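Hypoxanthine-guanine-xanthine phosphoribosyltransferase (Tritrichomonas foetus, PDB 1HGX) catalyses the magnesium-dependent transfer of a 5-phosphoribosyl group between diphosphate and hypoxanthine, guanine or xanthine, salvaging host purines as IMP, GMP and XMP. Local coordinates at residues Lys22-Leu27 and Tyr53-Lys58; Glu30-Tyr35 and Leu60-Glu65. All coordinates share one frame; numbering follows the deposited sequence.

In the fold
From the N terminus the chain first forms helix 17-35, whose middle (22-27) and C-terminal end (30-35) supply the first segments of the two interactions. It then passes through strand 41-45 into helix 50-57, which closes the loop of interaction 1 by returning to residues 22-27. The loop after that helix closes interaction 2, where residues 60-65 come back to the C-terminal end of helix 17-35. The two loops therefore cross instead of nesting. Leu31 and Leu56 touch where the contacts meet, so one hydrophobic seam ties helix 17-35 to helix 50-57 and to the connection leading into strand 65-72, all within the phosphoribosyltransferase domain.

Interaction 1 (Lys22-Leu27 and Tyr53-Lys58); sequences KRIREL and YTDLLK
Ile24 turns CG2 anti to its backbone N and sets CG1 beside that N (chi1 -74°), while an extended chi2 carries CD1 onward to helix 50-57. The two branches thereby meet Asp55 at different places: CD1 presses on Asp55 CB at 3.5 Å, and CG2 lies 3.8 Å from Asp55 O, against the peptide that leads into Leu56. Leu56 does not leave its backbone directly toward helix 17-35; with CG beside the backbone N (chi1 -89°) and the chain extended beyond it, the end of the side chain swings over and CD2 reaches the other helix. There this one methyl touches Ile24 CG2 and Leu27 CB, both at 4.0 Å, and also comes to 3.9 Å from Ile24 O.

No hydrogen bond joins the segments, whose axes approach to 9.6 Å at a crossing angle of -57°. All four touching residues are buried, and Phe52 continues the apolar surface against Ile24 and Leu27. The carboxylate of Asp55, although beside Ile24, is satisfied by other partners: OD2 by Tyr160 and Gln21, and OD1 by a salt bridge to Lys58 of the second subunit; more weakly, Lys58 NZ of its own chain lies 3.4 Å from Asp55 OD1. On helix 17-35, Glu26 joins Lys22 and Arg23 in a salt-bridge network. Its OE2 accepts from Lys22 NZ at 2.7 Å on the syn side, and its OE1 from Arg23 NH1 on the anti side, each donor tilted out of the carboxylate plane. Arg23 also reaches the backbone oxygens of Cys148 and Gly149 at strand 147-152.

Helix 50-57 is thus packed between helix 17-35 and the second subunit, with strand 41-45 beneath Tyr53 and Leu57, a layering of helices on a largely parallel sheet characteristic of the type I phosphoribosyltransferase fold.

Interaction 2 (Glu30-Tyr35 and Leu60-Glu65); sequences ELTEFY and LDFQLE
The Phe62 ring has the backbone of Tyr35 over one face, the carbonyl carbon C lying 3.8 Å above the ring plane and displaced toward the rim, while Thr32 OG1 stands at the ring edge in its plane, 3.6 Å from Phe62 CE2. On the same side as that carbonyl carbon, Tyr35 O sits 3.5 Å from Phe62 CE1, and Tyr35 CB, beyond the ring's rim, is 3.8 Å from Phe62 CZ. With CG held between the backbone N and the carbonyl carbon (chi1 54°), Phe62 projects its ring at the last turn of the helix.

The phenol of Tyr35 turns elsewhere: one face of its ring receives Phe34 CD2 over the centre, and the side chain packs on Leu99 and Tyr147 of the central sheet. Helix 17-35 lies across that sheet, and residues 60-65 form the connection between helix 50-57 and strand 65-72 in the parallel part of the α/β phosphoribosyltransferase domain. The aromatic ring of Phe62 packs this return connection of the β-α-β crossover 41-45/50-57/65-72 against the end of helix 17-35. Deeper in the domain, Leu60 packs against Met42 of strand 41-45, and its CD1 passes Thr32 OG1 at 4.1 Å.

Polar bridging comes from one water, which donates to Thr32 OG1 at 2.9 Å and accepts from Asp61 N at the same length. The threonine hydroxyl is also hydrogen-bonded to Ala28 O, one turn back along the helix. Beyond the water bridge, Asp61 OD1 and Gln63 NE2 bond to Asn170 and His165 O of the second subunit.

Interaction 1 (Lys22-Leu27 and Tyr53-Lys58)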
ATOM      1  N   LYS A  22     -17.507   6.531  -0.132  1.00 15.87           N
ATOM      2  CA  LYS A  22     -18.377   7.065  -1.162  1.00 16.01           C
ATOM      3  C   LYS A  22     -17.523   7.910  -2.121  1.00 17.78           C
ATOM      4  O   LYS A  22     -17.621   7.781  -3.348  1.00 18.46           O
ATOM      5  CB  LYS A  22     -19.457   7.923  -0.511  1.00 14.75           C
ATOM      6  CG  LYS A  22     -20.343   8.679  -1.467  1.00 15.20           C
ATOM      7  CD  LYS A  22     -21.414   9.416  -0.689  1.00 20.85           C
ATOM      8  CE  LYS A  22     -22.306  10.222  -1.600  1.00 25.10           C
ATOM      9  NZ  LYS A  22     -21.575  11.366  -2.195  1.00 24.94           N
ATOM     10  N   ARG A  23     -16.667   8.756  -1.561  1.00 15.63           N
ATOM     11  CA  ARG A  23     -15.807   9.616  -2.370  1.00 16.70           C
ATOM     12  C   ARG A  23     -14.862   8.799  -3.257  1.00 16.38           C
ATOM     13  O   ARG A  23     -14.632   9.129  -4.422  1.00 15.87           O
ATOM     14  CB  ARG A  23     -14.985  10.540  -1.468  1.00 13.98           C
ATOM     15  CG  ARG A  23     -14.234  11.616  -2.235  1.00 13.88           C
ATOM     16  CD  ARG A  23     -15.210  12.585  -2.887  1.00 14.62           C
ATOM     17  NE  ARG A  23     -14.527  13.531  -3.758  1.00 15.41           N
ATOM     18  CZ  ARG A  23     -14.790  13.687  -5.047  1.00 16.30           C
ATOM     19  NH1 ARG A  23     -15.733  12.960  -5.630  1.00 16.78           N
ATOM     20  NH2 ARG A  23     -14.082  14.549  -5.762  1.00 15.07           N
ATOM     21  N   ILE A  24     -14.293   7.748  -2.686  1.00 14.92           N
ATOM     22  CA  ILE A  24     -13.387   6.883  -3.426  1.00 18.16           C
ATOM     23  C   ILE A  24     -14.097   6.244  -4.618  1.00 17.62           C
ATOM     24  O   ILE A  24     -13.522   6.151  -5.701  1.00 17.43           O
ATOM     25  CB  ILE A  24     -12.774   5.814  -2.497  1.00 19.52           C
ATOM     26  CG1 ILE A  24     -11.719   6.473  -1.607  1.00 20.28           C
ATOM     27  CG2 ILE A  24     -12.160   4.660  -3.307  1.00 21.69           C
ATOM     28  CD1 ILE A  24     -11.016   5.516  -0.708  1.00 25.02           C
ATOM     29  N   ARG A  25     -15.348   5.822  -4.435  1.00 16.62           N
ATOM     30  CA  ARG A  25     -16.090   5.220  -5.539  1.00 16.68           C
ATOM     31  C   ARG A  25     -16.298   6.267  -6.616  1.00 15.93           C
ATOM     32  O   ARG A  25     -16.199   5.960  -7.798  1.00 16.40           O
ATOM     33  CB  ARG A  25     -17.440   4.675  -5.074  1.00 21.21           C
ATOM     34  CG  ARG A  25     -17.347   3.422  -4.220  1.00 27.96           C
ATOM     35  CD  ARG A  25     -18.715   2.758  -4.037  1.00 31.33           C
ATOM     36  NE  ARG A  25     -19.640   3.570  -3.249  1.00 37.33           N
ATOM     37  CZ  ARG A  25     -19.766   3.489  -1.925  1.00 37.46           C
ATOM     38  NH1 ARG A  25     -19.030   2.629  -1.236  1.00 41.18           N
ATOM     39  NH2 ARG A  25     -20.618   4.277  -1.287  1.00 37.37           N
ATOM     40  N   GLU A  26     -16.574   7.503  -6.203  1.00 15.42           N
ATOM     41  CA  GLU A  26     -16.783   8.611  -7.143  1.00 16.17           C
ATOM     42  C   GLU A  26     -15.504   8.909  -7.928  1.00 18.29           C
ATOM     43  O   GLU A  26     -15.543   9.106  -9.149  1.00 15.54           O
ATOM     44  CB  GLU A  26     -17.228   9.878  -6.400  1.00 17.76           C
ATOM     45  CG  GLU A  26     -18.600   9.758  -5.754  1.00 16.24           C
ATOM     46  CD  GLU A  26     -18.957  10.934  -4.865  1.00 19.77           C
ATOM     47  OE1 GLU A  26     -18.066  11.721  -4.489  1.00 20.23           O
ATOM     48  OE2 GLU A  26     -20.143  11.061  -4.516  1.00 23.31           O
ATOM     49  N   LEU A  27     -14.377   8.952  -7.220  1.00 18.15           N
ATOM     50  CA  LEU A  27     -13.083   9.208  -7.849  1.00 17.86           C
ATOM     51  C   LEU A  27     -12.720   8.090  -8.819  1.00 16.87           C
ATOM     52  O   LEU A  27     -12.306   8.357  -9.946  1.00 17.16           O
ATOM     53  CB  LEU A  27     -11.985   9.366  -6.794  1.00 13.43           C
ATOM     54  CG  LEU A  27     -12.000  10.701  -6.044  1.00 17.51           C
ATOM     55  CD1 LEU A  27     -10.961  10.698  -4.933  1.00 16.39           C
ATOM     56  CD2 LEU A  27     -11.754  11.838  -7.031  1.00 14.52           C
ATOM     57  N   TYR A  53      -4.681   4.882  -1.753  1.00 10.49           N
ATOM     58  CA  TYR A  53      -4.202   4.240  -2.982  1.00  9.47           C
ATOM     59  C   TYR A  53      -4.763   2.833  -3.174  1.00 10.46           C
ATOM     60  O   TYR A  53      -5.335   2.526  -4.230  1.00 11.74           O
ATOM     61  CB  TYR A  53      -2.672   4.190  -2.980  1.00  8.52           C
ATOM     62  CG  TYR A  53      -2.034   3.608  -4.230  1.00 12.06           C
ATOM     63  CD1 TYR A  53      -1.889   4.377  -5.385  1.00 10.37           C
ATOM     64  CD2 TYR A  53      -1.503   2.314  -4.231  1.00 12.45           C
ATOM     65  CE1 TYR A  53      -1.221   3.877  -6.510  1.00  9.95           C
ATOM     66  CE2 TYR A  53      -0.833   1.807  -5.353  1.00 14.81           C
ATOM     67  CZ  TYR A  53      -0.695   2.595  -6.484  1.00 12.66           C
ATOM     68  OH  TYR A  53      -0.018   2.103  -7.585  1.00 13.44           O
ATOM     69  N   THR A  54      -4.598   1.971  -2.177  1.00  8.78           N
ATOM     70  CA  THR A  54      -5.110   0.614  -2.303  1.00  9.99           C
ATOM     71  C   THR A  54      -6.636   0.584  -2.408  1.00 10.37           C
ATOM     72  O   THR A  54      -7.189  -0.248  -3.130  1.00 10.62           O
ATOM     73  CB  THR A  54      -4.641  -0.280  -1.151  1.00 13.87           C
ATOM     74  OG1 THR A  54      -5.103   0.264   0.085  1.00 22.74           O
ATOM     75  CG2 THR A  54      -3.116  -0.365  -1.135  1.00 12.08           C
ATOM     76  N   ASP A  55      -7.319   1.484  -1.703  1.00 10.39           N
ATOM     77  CA  ASP A  55      -8.783   1.523  -1.773  1.00 13.77           C
ATOM     78  C   ASP A  55      -9.258   1.905  -3.167  1.00 13.89           C
ATOM     79  O   ASP A  55     -10.252   1.359  -3.661  1.00 14.90           O
ATOM     80  CB  ASP A  55      -9.371   2.466  -0.722  1.00 15.83           C
ATOM     81  CG  ASP A  55      -9.529   1.794   0.640  1.00 20.48           C
ATOM     82  OD1 ASP A  55      -9.401   0.553   0.726  1.00 22.90           O
ATOM     83  OD2 ASP A  55      -9.784   2.504   1.633  1.00 24.18           O
ATOM     84  N   LEU A  56      -8.528   2.814  -3.809  1.00 14.03           N
ATOM     85  CA  LEU A  56      -8.842   3.247  -5.163  1.00 15.20           C
ATOM     86  C   LEU A  56      -8.640   2.086  -6.128  1.00 16.68           C
ATOM     87  O   LEU A  56      -9.504   1.815  -6.972  1.00 17.65           O
ATOM     88  CB  LEU A  56      -7.922   4.387  -5.611  1.00 18.55           C
ATOM     89  CG  LEU A  56      -8.272   5.851  -5.350  1.00 26.26           C
ATOM     90  CD1 LEU A  56      -7.154   6.690  -5.948  1.00 25.93           C
ATOM     91  CD2 LEU A  56      -9.617   6.239  -5.981  1.00 22.99           C
ATOM     92  N   LEU A  57      -7.482   1.433  -6.022  1.00 14.29           N
ATOM     93  CA  LEU A  57      -7.141   0.310  -6.894  1.00 15.69           C
ATOM     94  C   LEU A  57      -8.141  -0.841  -6.816  1.00 17.58           C
ATOM     95  O   LEU A  57      -8.297  -1.591  -7.776  1.00 18.50           O
ATOM     96  CB  LEU A  57      -5.723  -0.188  -6.612  1.00 13.74           C
ATOM     97  CG  LEU A  57      -4.599   0.345  -7.512  1.00 17.21           C
ATOM     98  CD1 LEU A  57      -4.639   1.856  -7.644  1.00 17.63           C
ATOM     99  CD2 LEU A  57      -3.263  -0.118  -6.966  1.00 16.40           C
ATOM    100  N   LYS A  58      -8.829  -0.972  -5.686  1.00 15.44           N
ATOM    101  CA  LYS A  58      -9.829  -2.024  -5.531  1.00 17.22           C
ATOM    102  C   LYS A  58     -11.057  -1.728  -6.391  1.00 18.16           C
ATOM    103  O   LYS A  58     -11.922  -2.584  -6.571  1.00 19.04           O
ATOM    104  CB  LYS A  58     -10.247  -2.166  -4.070  1.00 14.31           C
ATOM    105  CG  LYS A  58      -9.193  -2.789  -3.205  1.00 17.55           C
ATOM    106  CD  LYS A  58      -9.577  -2.672  -1.760  1.00 20.96           C
ATOM    107  CE  LYS A  58      -8.478  -3.206  -0.869  1.00 23.04           C
ATOM    108  NZ  LYS A  58      -8.748  -2.827   0.540  1.00 30.96           N
TER

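Interaction 2 (Glu30-Tyr35 and Leu60-Glu65)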
ATOM      1  N   GLU A  30     -14.450   8.481 -11.971  1.00 19.55           N
ATOM      2  CA  GLU A  30     -13.872   9.580 -12.720  1.00 17.75           C
ATOM      3  C   GLU A  30     -12.552   9.182 -13.377  1.00 17.11           C
ATOM      4  O   GLU A  30     -12.308   9.492 -14.546  1.00 18.37           O
ATOM      5  CB  GLU A  30     -13.659  10.771 -11.798  1.00 19.88           C
ATOM      6  CG  GLU A  30     -14.121  12.062 -12.421  1.00 27.08           C
ATOM      7  CD  GLU A  30     -13.572  13.285 -11.725  1.00 29.23           C
ATOM      8  OE1 GLU A  30     -13.545  13.303 -10.471  1.00 29.79           O
ATOM      9  OE2 GLU A  30     -13.167  14.230 -12.438  1.00 32.13           O
ATOM     10  N   LEU A  31     -11.717   8.469 -12.630  1.00 15.22           N
ATOM     11  CA  LEU A  31     -10.426   8.012 -13.136  1.00 15.12           C
ATOM     12  C   LEU A  31     -10.588   7.042 -14.302  1.00 17.21           C
ATOM     13  O   LEU A  31      -9.859   7.128 -15.289  1.00 17.31           O
ATOM     14  CB  LEU A  31      -9.622   7.348 -12.020  1.00 12.21           C
ATOM     15  CG  LEU A  31      -9.238   8.266 -10.858  1.00 16.95           C
ATOM     16  CD1 LEU A  31      -8.565   7.470  -9.743  1.00 14.78           C
ATOM     17  CD2 LEU A  31      -8.329   9.367 -11.363  1.00 11.69           C
ATOM     18  N   THR A  32     -11.542   6.117 -14.183  1.00 18.59           N
ATOM     19  CA  THR A  32     -11.805   5.120 -15.224  1.00 18.10           C
ATOM     20  C   THR A  32     -12.104   5.780 -16.574  1.00 18.40           C
ATOM     21  O   THR A  32     -11.638   5.336 -17.624  1.00 19.69           O
ATOM     22  CB  THR A  32     -12.980   4.217 -14.816  1.00 12.74           C
ATOM     23  OG1 THR A  32     -12.655   3.546 -13.594  1.00 13.01           O
ATOM     24  CG2 THR A  32     -13.256   3.182 -15.894  1.00 14.25           C
ATOM     25  N   GLU A  33     -12.859   6.869 -16.516  1.00 19.33           N
ATOM     26  CA  GLU A  33     -13.237   7.638 -17.685  1.00 20.83           C
ATOM     27  C   GLU A  33     -11.993   7.951 -18.527  1.00 20.23           C
ATOM     28  O   GLU A  33     -11.938   7.654 -19.718  1.00 21.51           O
ATOM     29  CB  GLU A  33     -13.871   8.944 -17.209  1.00 25.91           C
ATOM     30  CG  GLU A  33     -14.912   9.531 -18.129  1.00 44.74           C
ATOM     31  CD  GLU A  33     -16.298   8.955 -17.893  1.00 52.91           C
ATOM     32  OE1 GLU A  33     -16.549   8.414 -16.790  1.00 57.26           O
ATOM     33  OE2 GLU A  33     -17.143   9.056 -18.812  1.00 56.36           O
ATOM     34  N   PHE A  34     -10.957   8.463 -17.874  1.00 17.68           N
ATOM     35  CA  PHE A  34      -9.731   8.850 -18.558  1.00 17.26           C
ATOM     36  C   PHE A  34      -8.663   7.772 -18.734  1.00 14.71           C
ATOM     37  O   PHE A  34      -8.051   7.671 -19.797  1.00 15.34           O
ATOM     38  CB  PHE A  34      -9.125  10.066 -17.839  1.00 17.77           C
ATOM     39  CG  PHE A  34      -7.937  10.668 -18.536  1.00 18.16           C
ATOM     40  CD1 PHE A  34      -8.104  11.504 -19.632  1.00 14.63           C
ATOM     41  CD2 PHE A  34      -6.649  10.406 -18.085  1.00 18.78           C
ATOM     42  CE1 PHE A  34      -7.009  12.070 -20.273  1.00 17.12           C
ATOM     43  CE2 PHE A  34      -5.543  10.970 -18.723  1.00 18.94           C
ATOM     44  CZ  PHE A  34      -5.725  11.803 -19.817  1.00 15.78           C
ATOM     45  N   TYR A  35      -8.481   6.937 -17.717  1.00 13.76           N
ATOM     46  CA  TYR A  35      -7.417   5.929 -17.732  1.00 16.07           C
ATOM     47  C   TYR A  35      -7.695   4.503 -18.194  1.00 18.02           C
ATOM     48  O   TYR A  35      -6.761   3.711 -18.358  1.00 17.14           O
ATOM     49  CB  TYR A  35      -6.779   5.865 -16.338  1.00 14.37           C
ATOM     50  CG  TYR A  35      -6.055   7.128 -15.941  1.00 11.83           C
ATOM     51  CD1 TYR A  35      -4.831   7.457 -16.517  1.00 12.59           C
ATOM     52  CD2 TYR A  35      -6.598   7.997 -14.997  1.00 12.81           C
ATOM     53  CE1 TYR A  35      -4.160   8.619 -16.165  1.00 13.70           C
ATOM     54  CE2 TYR A  35      -5.939   9.169 -14.638  1.00 13.46           C
ATOM     55  CZ  TYR A  35      -4.717   9.474 -15.227  1.00 14.98           C
ATOM     56  OH  TYR A  35      -4.063  10.634 -14.882  1.00 17.27           O
ATOM     57  N   LEU A  60     -10.597  -0.099  -9.518  1.00 16.25           N
ATOM     58  CA  LEU A  60     -10.142   0.115 -10.882  1.00 17.79           C
ATOM     59  C   LEU A  60     -10.103  -1.202 -11.633  1.00 17.41           C
ATOM     60  O   LEU A  60      -9.182  -2.003 -11.474  1.00 18.78           O
ATOM     61  CB  LEU A  60      -8.769   0.787 -10.882  1.00 20.14           C
ATOM     62  CG  LEU A  60      -8.675   2.310 -10.990  1.00 23.13           C
ATOM     63  CD1 LEU A  60      -9.953   3.020 -10.614  1.00 18.01           C
ATOM     64  CD2 LEU A  60      -7.520   2.780 -10.148  1.00 19.90           C
ATOM     65  N   ASP A  61     -11.070  -1.372 -12.519  1.00 19.21           N
ATOM     66  CA  ASP A  61     -11.223  -2.594 -13.289  1.00 22.75           C
ATOM     67  C   ASP A  61     -10.538  -2.583 -14.655  1.00 22.71           C
ATOM     68  O   ASP A  61     -11.159  -2.904 -15.663  1.00 29.32           O
ATOM     69  CB  ASP A  61     -12.720  -2.875 -13.442  1.00 29.43           C
ATOM     70  CG  ASP A  61     -13.014  -4.307 -13.820  1.00 39.91           C
ATOM     71  OD1 ASP A  61     -12.258  -5.211 -13.398  1.00 44.13           O
ATOM     72  OD2 ASP A  61     -14.013  -4.525 -14.541  1.00 47.17           O
ATOM     73  N   PHE A  62      -9.266  -2.202 -14.694  1.00 18.89           N
ATOM     74  CA  PHE A  62      -8.512  -2.170 -15.946  1.00 14.38           C
ATOM     75  C   PHE A  62      -7.019  -2.360 -15.690  1.00 16.58           C
ATOM     76  O   PHE A  62      -6.565  -2.305 -14.544  1.00 15.20           O
ATOM     77  CB  PHE A  62      -8.785  -0.881 -16.739  1.00 12.31           C
ATOM     78  CG  PHE A  62      -8.569   0.390 -15.957  1.00 16.58           C
ATOM     79  CD1 PHE A  62      -7.307   0.968 -15.869  1.00 15.52           C
ATOM     80  CD2 PHE A  62      -9.642   1.038 -15.349  1.00 17.64           C
ATOM     81  CE1 PHE A  62      -7.117   2.172 -15.190  1.00 14.08           C
ATOM     82  CE2 PHE A  62      -9.462   2.249 -14.663  1.00 15.68           C
ATOM     83  CZ  PHE A  62      -8.197   2.815 -14.585  1.00 14.87           C
ATOM     84  N   GLN A  63      -6.267  -2.645 -16.749  1.00 14.59           N
ATOM     85  CA  GLN A  63      -4.831  -2.855 -16.634  1.00 13.69           C
ATOM     86  C   GLN A  63      -4.132  -1.543 -16.279  1.00 12.51           C
ATOM     87  O   GLN A  63      -4.351  -0.514 -16.918  1.00 12.81           O
ATOM     88  CB  GLN A  63      -4.285  -3.408 -17.948  1.00 13.19           C
ATOM     89  CG  GLN A  63      -2.817  -3.753 -17.922  1.00 17.19           C
ATOM     90  CD  GLN A  63      -2.343  -4.313 -19.246  1.00 22.01           C
ATOM     91  OE1 GLN A  63      -2.697  -3.814 -20.304  1.00 28.92           O
ATOM     92  NE2 GLN A  63      -1.545  -5.363 -19.190  1.00 25.15           N
ATOM     93  N   LEU A  64      -3.302  -1.589 -15.245  1.00 14.76           N
ATOM     94  CA  LEU A  64      -2.556  -0.419 -14.781  1.00 12.37           C
ATOM     95  C   LEU A  64      -1.285  -0.937 -14.127  1.00 12.57           C
ATOM     96  O   LEU A  64      -1.233  -2.082 -13.697  1.00 15.72           O
ATOM     97  CB  LEU A  64      -3.397   0.384 -13.782  1.00  8.46           C
ATOM     98  CG  LEU A  64      -3.908  -0.314 -12.518  1.00  8.95           C
ATOM     99  CD1 LEU A  64      -2.905  -0.206 -11.371  1.00 11.34           C
ATOM    100  CD2 LEU A  64      -5.230   0.319 -12.131  1.00 12.33           C
ATOM    101  N   GLU A  65      -0.261  -0.102 -14.042  1.00 13.11           N
ATOM    102  CA  GLU A  65       1.009  -0.518 -13.472  1.00 10.59           C
ATOM    103  C   GLU A  65       1.327   0.282 -12.220  1.00 10.84           C
ATOM    104  O   GLU A  65       1.545   1.485 -12.289  1.00 13.90           O
ATOM    105  CB  GLU A  65       2.092  -0.312 -14.519  1.00 13.83           C
ATOM    106  CG  GLU A  65       3.475  -0.758 -14.107  1.00 17.61           C
ATOM    107  CD  GLU A  65       4.387  -0.957 -15.301  1.00 22.96           C
ATOM    108  OE1 GLU A  65       3.996  -0.588 -16.432  1.00 22.74           O
ATOM    109  OE2 GLU A  65       5.497  -1.494 -15.107  1.00 27.37           O
TER
HETATM  110  O   HOH W   1     -12.862   0.712 -13.295  1.00 25.42           O